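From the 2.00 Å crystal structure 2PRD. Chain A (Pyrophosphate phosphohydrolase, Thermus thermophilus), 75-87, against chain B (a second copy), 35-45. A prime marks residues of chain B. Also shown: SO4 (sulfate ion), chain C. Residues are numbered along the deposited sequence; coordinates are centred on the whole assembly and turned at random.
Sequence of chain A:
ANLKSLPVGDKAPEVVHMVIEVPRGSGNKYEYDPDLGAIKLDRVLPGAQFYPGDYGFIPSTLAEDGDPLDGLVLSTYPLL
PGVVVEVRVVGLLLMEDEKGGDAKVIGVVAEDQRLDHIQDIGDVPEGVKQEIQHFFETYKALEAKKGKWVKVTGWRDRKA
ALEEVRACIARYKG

Chain A 75-87: STYPLLPGVVVEV
Chain B, residues 35-45: DLGAIKLDRVL

Two strands, 84-87 of chain A and 38-44 of the second copy, meet at 39° between their N-to-C directions, so they run roughly parallel, and they share a single bridge, Val84 with Lys40′, CA to CA 4.5 Å. Val84 supplies both backbone hydrogen bonds: its N donates to Ile39′ O at 2.9 Å, and its O accepts from Leu41′ N at 2.8 Å. Water replaces further backbone pairing on both flanks. Water 1 donates to Gly82 O (2.8 Å) and accepts from Ile39′ N (2.9 Å); water 2 accepts from Glu86 N (3.1 Å) and donates to Leu41′ O (2.5 Å).

A type II turn from Leu80 to Val83 leads into the bridge. Gly82, at phi 86°, psi 1°, suits it because a CB there would jam against the preceding carbonyl O.

Val84, extended at -102/131 and buried, takes chi1 t; its CG1 lies 4.2 Å from Leu36′ CD1 and its CG2 4.2 Å from Ala38′ CB, a small methyl partner. Val83 (m) sets CG1 3.8 Å from Ile39′ CG2, while Ile39′, with chi1 -97° and chi2 96°, sits between wells. Leu41′ (chi1 t, chi2 93°) spreads its methyls between two partners: CD1 is 4.2 Å from Leu79 CD2 (m, t), and CD2 is 4.1 Å from Val85 CG2, with Val85 at p. Farther along, Val44′ (t) points toward chain A and brings CG1 to 3.6 Å from Tyr77 CE2, the tyrosine being m with chi2 -61°.

Lys40′ runs t, t, then bends p, p, bringing NZ to 3.3 Å from Glu86 OE1 in a salt bridge whose hydrogen bond is weak. Glu86 (m, t, chi3 -85°) starts sideways, but its end comes nearer; water 3 donates to its OE1 (2.6 Å) and to Asp42′ O (2.9 Å). The charged pair occupies partly exposed ground, whereas the valines and Leu41′ are buried.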

ATOM      1  N   SER A  75     -13.096 -10.977  -4.165  1.00  5.82           N
ATOM      2  CA  SER A  75     -12.029 -10.909  -5.164  1.00  8.56           C
ATOM      3  C   SER A  75     -10.696 -11.259  -4.495  1.00 11.99           C
ATOM      4  O   SER A  75     -10.706 -11.144  -3.277  1.00 12.69           O
ATOM      5  CB  SER A  75     -11.864  -9.465  -5.682  1.00  6.66           C
ATOM      6  OG  SER A  75     -11.971  -8.590  -4.552  1.00 11.91           O
ATOM      7  N   THR A  76      -9.729 -11.634  -5.305  1.00  8.81           N
ATOM      8  CA  THR A  76      -8.374 -11.890  -4.813  1.00 10.46           C
ATOM      9  C   THR A  76      -7.681 -10.554  -4.558  1.00  7.09           C
ATOM     10  O   THR A  76      -7.035 -10.409  -3.503  1.00 14.99           O
ATOM     11  CB  THR A  76      -7.486 -12.692  -5.795  1.00  7.08           C
ATOM     12  OG1 THR A  76      -8.143 -13.980  -5.905  1.00 12.87           O
ATOM     13  CG2 THR A  76      -6.123 -12.989  -5.192  1.00  4.73           C
ATOM     14  N   TYR A  77      -7.849  -9.621  -5.444  1.00  8.21           N
ATOM     15  CA  TYR A  77      -7.254  -8.270  -5.343  1.00  8.79           C
ATOM     16  C   TYR A  77      -8.372  -7.246  -5.546  1.00 12.09           C
ATOM     17  O   TYR A  77      -9.216  -7.461  -6.438  1.00 14.16           O
ATOM     18  CB  TYR A  77      -6.192  -8.070  -6.432  1.00  4.93           C
ATOM     19  CG  TYR A  77      -5.156  -9.137  -6.624  1.00 10.91           C
ATOM     20  CD1 TYR A  77      -4.280  -9.460  -5.579  1.00 10.88           C
ATOM     21  CD2 TYR A  77      -4.965  -9.778  -7.852  1.00  8.40           C
ATOM     22  CE1 TYR A  77      -3.291 -10.420  -5.722  1.00  6.08           C
ATOM     23  CE2 TYR A  77      -4.000 -10.751  -7.971  1.00  9.50           C
ATOM     24  CZ  TYR A  77      -3.160 -11.046  -6.931  1.00  9.14           C
ATOM     25  OH  TYR A  77      -2.166 -11.996  -7.085  1.00  9.26           O
ATOM     26  N   PRO A  78      -8.376  -6.206  -4.716  1.00 11.07           N
ATOM     27  CA  PRO A  78      -9.441  -5.178  -4.803  1.00  5.82           C
ATOM     28  C   PRO A  78      -9.455  -4.593  -6.198  1.00  8.46           C
ATOM     29  O   PRO A  78      -8.390  -4.468  -6.842  1.00 11.36           O
ATOM     30  CB  PRO A  78      -9.052  -4.158  -3.738  1.00  4.67           C
ATOM     31  CG  PRO A  78      -8.167  -4.943  -2.782  1.00  7.23           C
ATOM     32  CD  PRO A  78      -7.374  -5.917  -3.682  1.00  4.85           C
ATOM     33  N   LEU A  79     -10.639  -4.242  -6.658  1.00  4.36           N
ATOM     34  CA  LEU A  79     -10.809  -3.657  -8.005  1.00  5.51           C
ATOM     35  C   LEU A  79     -10.803  -2.170  -7.915  1.00 10.37           C
ATOM     36  O   LEU A  79     -10.395  -1.632  -6.847  1.00 17.86           O
ATOM     37  CB  LEU A  79     -12.085  -4.308  -8.587  1.00  2.09           C
ATOM     38  CG  LEU A  79     -12.026  -5.853  -8.582  1.00  4.28           C
ATOM     39  CD1 LEU A  79     -13.402  -6.474  -8.683  1.00 10.78           C
ATOM     40  CD2 LEU A  79     -11.174  -6.314  -9.787  1.00  5.32           C
ATOM     41  N   LEU A  80     -11.146  -1.473  -8.977  1.00  6.12           N
ATOM     42  CA  LEU A  80     -11.136   0.022  -8.930  1.00  8.65           C
ATOM     43  C   LEU A  80     -12.493   0.543  -9.325  1.00  6.80           C
ATOM     44  O   LEU A  80     -13.215  -0.177 -10.040  1.00  9.65           O
ATOM     45  CB  LEU A  80     -10.138   0.461 -10.016  1.00  7.56           C
ATOM     46  CG  LEU A  80      -8.656   0.502  -9.667  1.00 10.39           C
ATOM     47  CD1 LEU A  80      -7.792   0.671 -10.895  1.00  7.07           C
ATOM     48  CD2 LEU A  80      -8.398   1.660  -8.710  1.00 13.40           C
ATOM     49  N   PRO A  81     -12.857   1.737  -8.863  1.00 10.82           N
ATOM     50  CA  PRO A  81     -14.147   2.305  -9.220  1.00  7.24           C
ATOM     51  C   PRO A  81     -14.280   2.477 -10.709  1.00  5.64           C
ATOM     52  O   PRO A  81     -13.320   2.986 -11.363  1.00  6.45           O
ATOM     53  CB  PRO A  81     -14.209   3.656  -8.493  1.00  6.56           C
ATOM     54  CG  PRO A  81     -13.153   3.547  -7.434  1.00  9.98           C
ATOM     55  CD  PRO A  81     -12.062   2.611  -7.989  1.00  3.28           C
ATOM     56  N   GLY A  82     -15.425   2.131 -11.237  1.00  6.39           N
ATOM     57  CA  GLY A  82     -15.695   2.313 -12.663  1.00  5.62           C
ATOM     58  C   GLY A  82     -15.274   1.244 -13.608  1.00  7.02           C
ATOM     59  O   GLY A  82     -15.497   1.443 -14.833  1.00 12.39           O
ATOM     60  N   VAL A  83     -14.687   0.157 -13.145  1.00  7.49           N
ATOM     61  CA  VAL A  83     -14.319  -0.936 -14.047  1.00  9.74           C
ATOM     62  C   VAL A  83     -15.482  -1.925 -14.073  1.00 10.73           C
ATOM     63  O   VAL A  83     -16.273  -1.973 -13.122  1.00 12.64           O
ATOM     64  CB  VAL A  83     -13.006  -1.639 -13.665  1.00 16.66           C
ATOM     65  CG1 VAL A  83     -11.904  -0.641 -13.319  1.00 12.94           C
ATOM     66  CG2 VAL A  83     -13.199  -2.578 -12.521  1.00 13.82           C
ATOM     67  N   VAL A  84     -15.585  -2.637 -15.203  1.00  6.99           N
ATOM     68  CA  VAL A  84     -16.634  -3.630 -15.396  1.00  5.76           C
ATOM     69  C   VAL A  84     -16.106  -5.021 -15.199  1.00  6.63           C
ATOM     70  O   VAL A  84     -15.045  -5.324 -15.777  1.00 13.09           O
ATOM     71  CB  VAL A  84     -17.214  -3.505 -16.832  1.00 11.33           C
ATOM     72  CG1 VAL A  84     -18.271  -4.585 -16.998  1.00  8.40           C
ATOM     73  CG2 VAL A  84     -17.873  -2.146 -17.043  1.00  9.67           C
ATOM     74  N   VAL A  85     -16.771  -5.862 -14.405  1.00  9.20           N
ATOM     75  CA  VAL A  85     -16.172  -7.227 -14.256  1.00  4.19           C
ATOM     76  C   VAL A  85     -17.288  -8.216 -14.367  1.00  2.16           C
ATOM     77  O   VAL A  85     -18.437  -7.883 -14.022  1.00  8.96           O
ATOM     78  CB  VAL A  85     -15.398  -7.284 -12.930  1.00  8.53           C
ATOM     79  CG1 VAL A  85     -16.089  -6.453 -11.849  1.00 14.74           C
ATOM     80  CG2 VAL A  85     -15.257  -8.682 -12.350  1.00 11.69           C
ATOM     81  N   GLU A  86     -17.046  -9.375 -14.907  1.00  4.93           N
ATOM     82  CA  GLU A  86     -18.018 -10.466 -14.997  1.00  5.98           C
ATOM     83  C   GLU A  86     -17.920 -11.158 -13.627  1.00  5.26           C
ATOM     84  O   GLU A  86     -16.850 -11.555 -13.143  1.00 11.87           O
ATOM     85  CB  GLU A  86     -17.559 -11.485 -16.031  1.00  8.79           C
ATOM     86  CG  GLU A  86     -17.739 -10.915 -17.422  1.00 16.36           C
ATOM     87  CD  GLU A  86     -16.814 -11.679 -18.371  1.00 36.02           C
ATOM     88  OE1 GLU A  86     -15.617 -11.312 -18.482  1.00 34.43           O
ATOM     89  OE2 GLU A  86     -17.345 -12.658 -18.945  1.00 47.32           O
ATOM     90  N   VAL A  87     -19.112 -11.261 -13.106  1.00  9.82           N
ATOM     91  CA  VAL A  87     -19.305 -11.799 -11.760  1.00  3.38           C
ATOM     92  C   VAL A  87     -20.208 -13.004 -11.816  1.00 10.04           C
ATOM     93  O   VAL A  87     -21.267 -12.945 -12.420  1.00 13.02           O
ATOM     94  CB  VAL A  87     -19.954 -10.656 -10.941  1.00  9.61           C
ATOM     95  CG1 VAL A  87     -20.470 -11.190  -9.610  1.00 14.30           C
ATOM     96  CG2 VAL A  87     -18.882  -9.608 -10.613  1.00  9.57           C
TER
ATOM     97  N   ASP B  35     -16.237  -1.370 -27.281  1.00 31.92           N
ATOM     98  CA  ASP B  35     -17.642  -1.732 -27.386  1.00 31.15           C
ATOM     99  C   ASP B  35     -18.439  -1.285 -26.170  1.00 33.35           C
ATOM    100  O   ASP B  35     -19.548  -0.796 -26.368  1.00 31.61           O
ATOM    101  CB  ASP B  35     -17.880  -3.245 -27.567  1.00 41.21           C
ATOM    102  CG  ASP B  35     -17.527  -3.666 -28.992  1.00 51.19           C
ATOM    103  OD1 ASP B  35     -17.325  -2.720 -29.795  1.00 55.17           O
ATOM    104  OD2 ASP B  35     -17.431  -4.869 -29.321  1.00 51.50           O
ATOM    105  N   LEU B  36     -17.872  -1.473 -24.970  1.00 30.93           N
ATOM    106  CA  LEU B  36     -18.516  -1.056 -23.724  1.00 19.57           C
ATOM    107  C   LEU B  36     -18.106   0.383 -23.405  1.00 22.68           C
ATOM    108  O   LEU B  36     -18.776   1.054 -22.631  1.00 27.46           O
ATOM    109  CB  LEU B  36     -18.066  -1.907 -22.561  1.00 19.34           C
ATOM    110  CG  LEU B  36     -18.428  -3.374 -22.449  1.00 16.42           C
ATOM    111  CD1 LEU B  36     -17.824  -3.876 -21.129  1.00 18.62           C
ATOM    112  CD2 LEU B  36     -19.938  -3.533 -22.390  1.00 19.37           C
ATOM    113  N   GLY B  37     -16.972   0.769 -23.979  1.00 23.86           N
ATOM    114  CA  GLY B  37     -16.402   2.105 -23.770  1.00 17.18           C
ATOM    115  C   GLY B  37     -15.941   2.257 -22.337  1.00 20.02           C
ATOM    116  O   GLY B  37     -16.108   3.340 -21.757  1.00 22.92           O
ATOM    117  N   ALA B  38     -15.379   1.197 -21.769  1.00 18.39           N
ATOM    118  CA  ALA B  38     -14.935   1.263 -20.350  1.00 16.58           C
ATOM    119  C   ALA B  38     -13.811   0.277 -20.106  1.00 13.54           C
ATOM    120  O   ALA B  38     -13.594  -0.576 -20.988  1.00 17.20           O
ATOM    121  CB  ALA B  38     -16.106   0.860 -19.456  1.00 22.88           C
ATOM    122  N   ILE B  39     -13.180   0.372 -18.962  1.00 12.60           N
ATOM    123  CA  ILE B  39     -12.094  -0.608 -18.645  1.00 10.13           C
ATOM    124  C   ILE B  39     -12.792  -1.818 -18.057  1.00  8.31           C
ATOM    125  O   ILE B  39     -13.647  -1.642 -17.187  1.00 11.47           O
ATOM    126  CB  ILE B  39     -11.029   0.002 -17.743  1.00 15.35           C
ATOM    127  CG1 ILE B  39      -9.861   0.479 -18.618  1.00 14.10           C
ATOM    128  CG2 ILE B  39     -10.421  -1.006 -16.769  1.00  9.74           C
ATOM    129  CD1 ILE B  39      -9.767   1.868 -19.067  1.00 18.88           C
ATOM    130  N   LYS B  40     -12.470  -2.996 -18.581  1.00  8.02           N
ATOM    131  CA  LYS B  40     -13.095  -4.198 -18.070  1.00  7.77           C
ATOM    132  C   LYS B  40     -12.013  -5.106 -17.497  1.00 10.02           C
ATOM    133  O   LYS B  40     -10.870  -4.990 -17.948  1.00  9.62           O
ATOM    134  CB  LYS B  40     -13.731  -4.928 -19.260  1.00 11.30           C
ATOM    135  CG  LYS B  40     -14.495  -6.172 -18.820  1.00 26.02           C
ATOM    136  CD  LYS B  40     -15.276  -6.736 -20.015  1.00 39.52           C
ATOM    137  CE  LYS B  40     -14.371  -7.567 -20.918  1.00 47.15           C
ATOM    138  NZ  LYS B  40     -14.363  -9.005 -20.510  1.00 47.48           N
ATOM    139  N   LEU B  41     -12.428  -5.993 -16.605  1.00 10.71           N
ATOM    140  CA  LEU B  41     -11.384  -6.918 -16.086  1.00  7.44           C
ATOM    141  C   LEU B  41     -11.420  -8.128 -17.004  1.00 13.78           C
ATOM    142  O   LEU B  41     -12.452  -8.779 -17.100  1.00 13.96           O
ATOM    143  CB  LEU B  41     -11.678  -7.342 -14.669  1.00  6.92           C
ATOM    144  CG  LEU B  41     -10.657  -8.406 -14.193  1.00  4.31           C
ATOM    145  CD1 LEU B  41      -9.555  -7.589 -13.486  1.00  4.59           C
ATOM    146  CD2 LEU B  41     -11.333  -9.400 -13.306  1.00  7.18           C
ATOM    147  N   ASP B  42     -10.288  -8.329 -17.658  1.00 11.76           N
ATOM    148  CA  ASP B  42     -10.210  -9.480 -18.569  1.00  7.84           C
ATOM    149  C   ASP B  42     -10.005 -10.707 -17.713  1.00 12.79           C
ATOM    150  O   ASP B  42     -10.670 -11.748 -17.867  1.00 11.00           O
ATOM    151  CB  ASP B  42      -9.064  -9.175 -19.534  1.00 15.07           C
ATOM    152  CG  ASP B  42      -8.978 -10.391 -20.453  1.00 30.16           C
ATOM    153  OD1 ASP B  42      -9.920 -10.569 -21.265  1.00 29.21           O
ATOM    154  OD2 ASP B  42      -8.007 -11.138 -20.268  1.00 26.63           O
ATOM    155  N   ARG B  43      -9.117 -10.591 -16.708  1.00  8.74           N
ATOM    156  CA  ARG B  43      -8.931 -11.748 -15.819  1.00  4.60           C
ATOM    157  C   ARG B  43      -7.895 -11.369 -14.775  1.00  8.14           C
ATOM    158  O   ARG B  43      -7.227 -10.373 -14.994  1.00 15.08           O
ATOM    159  CB  ARG B  43      -8.363 -12.943 -16.584  1.00  6.93           C
ATOM    160  CG  ARG B  43      -6.872 -12.840 -16.923  1.00  5.77           C
ATOM    161  CD  ARG B  43      -6.441 -13.907 -17.892  1.00 11.40           C
ATOM    162  NE  ARG B  43      -5.036 -13.882 -18.264  1.00 18.00           N
ATOM    163  CZ  ARG B  43      -4.442 -13.175 -19.207  1.00 21.99           C
ATOM    164  NH1 ARG B  43      -5.122 -12.325 -19.996  1.00 21.58           N
ATOM    165  NH2 ARG B  43      -3.154 -13.268 -19.465  1.00 20.34           N
ATOM    166  N   VAL B  44      -7.820 -12.195 -13.767  1.00  9.64           N
ATOM    167  CA  VAL B  44      -6.826 -12.102 -12.683  1.00  8.59           C
ATOM    168  C   VAL B  44      -5.776 -13.155 -13.018  1.00 10.29           C
ATOM    169  O   VAL B  44      -6.143 -14.291 -13.282  1.00 10.72           O
ATOM    170  CB  VAL B  44      -7.462 -12.353 -11.318  1.00  7.91           C
ATOM    171  CG1 VAL B  44      -6.507 -12.182 -10.145  1.00 13.81           C
ATOM    172  CG2 VAL B  44      -8.632 -11.403 -11.105  1.00  8.59           C
ATOM    173  N   LEU B  45      -4.514 -12.767 -13.088  1.00 10.94           N
ATOM    174  CA  LEU B  45      -3.429 -13.722 -13.417  1.00 12.87           C
ATOM    175  C   LEU B  45      -3.501 -14.863 -12.396  1.00  8.93           C
ATOM    176  O   LEU B  45      -3.610 -14.568 -11.212  1.00 11.54           O
ATOM    177  CB  LEU B  45      -2.095 -13.004 -13.359  1.00  6.81           C
ATOM    178  CG  LEU B  45      -1.778 -11.820 -14.232  1.00 11.51           C
ATOM    179  CD1 LEU B  45      -0.348 -11.339 -13.916  1.00  8.94           C
ATOM    180  CD2 LEU B  45      -1.889 -12.161 -15.727  1.00 10.96           C
TER
HETATM  181  S   SO4 C 175      -2.730 -11.071 -22.893  1.00 25.08           S
HETATM  182  O1  SO4 C 175      -2.656 -12.072 -24.008  1.00 26.08           O
HETATM  183  O2  SO4 C 175      -1.877 -11.565 -21.753  1.00 28.78           O
HETATM  184  O3  SO4 C 175      -2.465  -9.640 -23.206  1.00 23.32           O
HETATM  185  O4  SO4 C 175      -4.186 -11.122 -22.439  1.00 37.22           O
HETATM  186  O   HOH W   1     -14.053   2.373 -17.038  1.00 25.89           O
HETATM  187  O   HOH W   2     -14.454 -10.091 -16.390  1.00  8.64           O
HETATM  188  O   HOH W   3     -13.150 -11.540 -19.309  1.00 29.66           O